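Local coordinates for protein monalysin (Pseudomonas entomophila, PDB 4MKO) that forms pores in host cell membranes as an aerolysin-like beta-barrel toxin, contributing to intestinal damage and lethality in Drosophila, at residues 11-16 with 182-187. Sequence-based numbering, arbitrary orientation. Where two conformers were deposited one is given.
With ACT (acetate ion), chain J.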
loop_
_atom_site.group_PDB
_atom_site.type_symbol
_atom_site.label_atom_id
_atom_site.label_comp_id
_atom_site.label_asym_id
_atom_site.label_seq_id
_atom_site.Cartn_x
_atom_site.Cartn_y
_atom_site.Cartn_z
ATOM N N LYS A 11 -9.854 -10.262 -0.340
ATOM C CA LYS A 11 -9.279 -10.649 -1.627
ATOM C C LYS A 11 -9.998 -9.884 -2.752
ATOM O O LYS A 11 -11.169 -10.145 -3.012
ATOM C CB LYS A 11 -9.403 -12.168 -1.828
ATOM C CG LYS A 11 -8.827 -12.684 -3.145
ATOM C CD LYS A 11 -8.921 -14.207 -3.170
ATOM C CE LYS A 11 -8.378 -14.802 -4.442
ATOM N NZ LYS A 11 -8.533 -16.285 -4.457
ATOM N N GLY A 12 -9.290 -8.956 -3.384
ATOM C CA GLY A 12 -9.783 -8.191 -4.524
ATOM C C GLY A 12 -10.586 -6.961 -4.161
ATOM O O GLY A 12 -11.016 -6.792 -3.009
ATOM N N ASP A 13 -10.806 -6.100 -5.160
ATOM C CA ASP A 13 -11.519 -4.833 -5.009
ATOM C C ASP A 13 -12.961 -4.989 -4.556
ATOM O O ASP A 13 -13.423 -4.135 -3.793
ATOM C CB ASP A 13 -11.454 -3.999 -6.299
ATOM C CG ASP A 13 -10.156 -3.227 -6.533
ATOM O OD1 ASP A 13 -9.420 -2.974 -5.547
ATOM O OD2 ASP A 13 -9.900 -2.841 -7.693
ATOM N N PHE A 14 -13.681 -6.040 -5.011
ATOM C CA PHE A 14 -15.076 -6.201 -4.535
ATOM C C PHE A 14 -15.086 -6.416 -3.015
ATOM O O PHE A 14 -15.889 -5.777 -2.330
ATOM C CB PHE A 14 -15.812 -7.344 -5.253
ATOM C CG PHE A 14 -16.267 -6.947 -6.643
ATOM C CD1 PHE A 14 -17.341 -6.082 -6.820
ATOM C CD2 PHE A 14 -15.646 -7.469 -7.769
ATOM C CE1 PHE A 14 -17.755 -5.708 -8.105
ATOM C CE2 PHE A 14 -16.061 -7.096 -9.050
ATOM C CZ PHE A 14 -17.129 -6.236 -9.209
ATOM N N ALA A 15 -14.137 -7.237 -2.494
ATOM C CA ALA A 15 -14.017 -7.493 -1.046
ATOM C C ALA A 15 -13.567 -6.254 -0.256
ATOM O O ALA A 15 -14.140 -5.981 0.801
ATOM C CB ALA A 15 -13.114 -8.690 -0.772
ATOM N N ILE A 16 -12.602 -5.468 -0.776
ATOM C CA ILE A 16 -12.171 -4.220 -0.121
ATOM C C ILE A 16 -13.344 -3.219 -0.077
ATOM O O ILE A 16 -13.537 -2.542 0.933
ATOM C CB ILE A 16 -10.878 -3.618 -0.745
ATOM C CG1 ILE A 16 -9.700 -4.605 -0.586
ATOM C CG2 ILE A 16 -10.554 -2.200 -0.173
ATOM C CD1 ILE A 16 -8.524 -4.405 -1.554
ATOM N N ILE A 182 1.474 2.421 -2.793
ATOM C CA ILE A 182 0.955 3.238 -3.893
ATOM C C ILE A 182 -0.488 3.584 -3.524
ATOM O O ILE A 182 -1.072 2.942 -2.640
ATOM C CB ILE A 182 1.054 2.517 -5.284
ATOM C CG1 ILE A 182 0.056 1.317 -5.410
ATOM C CG2 ILE A 182 2.513 2.088 -5.618
ATOM C CD1 ILE A 182 -0.048 0.640 -6.778
ATOM N N THR A 183 -1.079 4.567 -4.202
ATOM C CA THR A 183 -2.485 4.875 -3.940
ATOM C C THR A 183 -3.380 4.259 -4.991
ATOM O O THR A 183 -2.935 3.929 -6.098
ATOM C CB THR A 183 -2.735 6.388 -3.959
ATOM O OG1 THR A 183 -2.051 6.948 -5.083
ATOM C CG2 THR A 183 -2.341 7.080 -2.657
ATOM N N GLN A 184 -4.664 4.152 -4.642
ATOM C CA GLN A 184 -5.751 3.726 -5.530
ATOM C C GLN A 184 -6.625 4.970 -5.742
ATOM O O GLN A 184 -6.696 5.821 -4.855
ATOM C CB GLN A 184 -6.584 2.617 -4.859
ATOM C CG GLN A 184 -7.588 1.943 -5.783
ATOM C CD GLN A 184 -8.285 0.795 -5.109
ATOM O OE1 GLN A 184 -8.742 0.888 -3.963
ATOM N NE2 GLN A 184 -8.418 -0.297 -5.821
ATOM N N ARG A 185 -7.315 5.055 -6.888
ATOM C CA ARG A 185 -8.227 6.166 -7.199
ATOM C C ARG A 185 -9.554 5.948 -6.442
ATOM O O ARG A 185 -10.616 5.745 -7.042
ATOM C CB ARG A 185 -8.435 6.288 -8.717
ATOM C CG ARG A 185 -9.068 7.635 -9.086
ATOM C CD ARG A 185 -8.920 7.999 -10.551
ATOM N NE ARG A 185 -9.489 6.997 -11.443
ATOM C CZ ARG A 185 -10.724 7.026 -11.923
ATOM N NH1 ARG A 185 -11.557 7.999 -11.572
ATOM N NH2 ARG A 185 -11.144 6.072 -12.747
ATOM N N LYS A 186 -9.458 5.981 -5.101
ATOM C CA LYS A 186 -10.572 5.752 -4.195
ATOM C C LYS A 186 -10.372 6.587 -2.938
ATOM O O LYS A 186 -9.282 6.580 -2.347
ATOM C CB LYS A 186 -10.616 4.261 -3.860
ATOM C CG LYS A 186 -11.905 3.767 -3.271
ATOM C CD LYS A 186 -11.972 2.244 -3.275
ATOM C CE LYS A 186 -12.221 1.658 -4.648
ATOM N NZ LYS A 186 -12.422 0.190 -4.579
ATOM N N ARG A 187 -11.406 7.318 -2.552
ATOM C CA ARG A 187 -11.365 8.151 -1.360
ATOM C C ARG A 187 -12.657 7.958 -0.570
ATOM O O ARG A 187 -13.713 7.720 -1.154
ATOM C CB ARG A 187 -11.123 9.633 -1.719
ATOM C CG ARG A 187 -12.293 10.327 -2.432
ATOM C CD ARG A 187 -13.248 11.011 -1.470
ATOM N NE ARG A 187 -14.406 11.574 -2.175
ATOM C CZ ARG A 187 -15.534 10.926 -2.455
ATOM N NH1 ARG A 187 -15.675 9.645 -2.124
ATOM N NH2 ARG A 187 -16.523 11.547 -3.090
HETATM C C ACT J . -12.628 -0.711 -8.363
HETATM O O ACT J . -12.456 -0.831 -7.135
HETATM O OXT ACT J . -12.001 -1.354 -9.253
HETATM C CH3 ACT J . -13.695 0.296 -8.810
HETATM O O HOH W 1 -10.399 -1.395 -3.453
#
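Helix 12-20 meets the long, broken strand 173-191 through a polar cluster in which D13 faces Q184 and K186. Q184 NE2 donates to D13 OD1 at 2.9 Å, with an N-H...O angle of 150°. The acceptor lies almost in the amide plane of Q184, whereas the nitrogen approaches from above the carboxylate, 36° out of its plane. With CG anti to the backbone N (chi1 -170°) and the chain extended, Q184 covers nearly half the 10.3 Å between its CA and that of D13. In this aerolysin-like fold the strand turns a corner at R185, the centre of an inverse gamma turn, yet Q184 and K186 both point CB at the helix. One water ties the three together: it donates to D13 OD1 (2.8 Å) and Q184 OE1 (2.9 Å) and accepts from K186 NZ (2.8 Å). K186 has two conformers, which makes its bonds less certain; in the one described, NZ lies 4.5 Å from D13 OD1, too far for a salt bridge, forms one with D17, and donates at 2.8 Å to O of an acetate probably from the crystallisation liquor. The S111 backbone engages both polar ends, N bonding D13 OD2 and O bonding Q184 NE2.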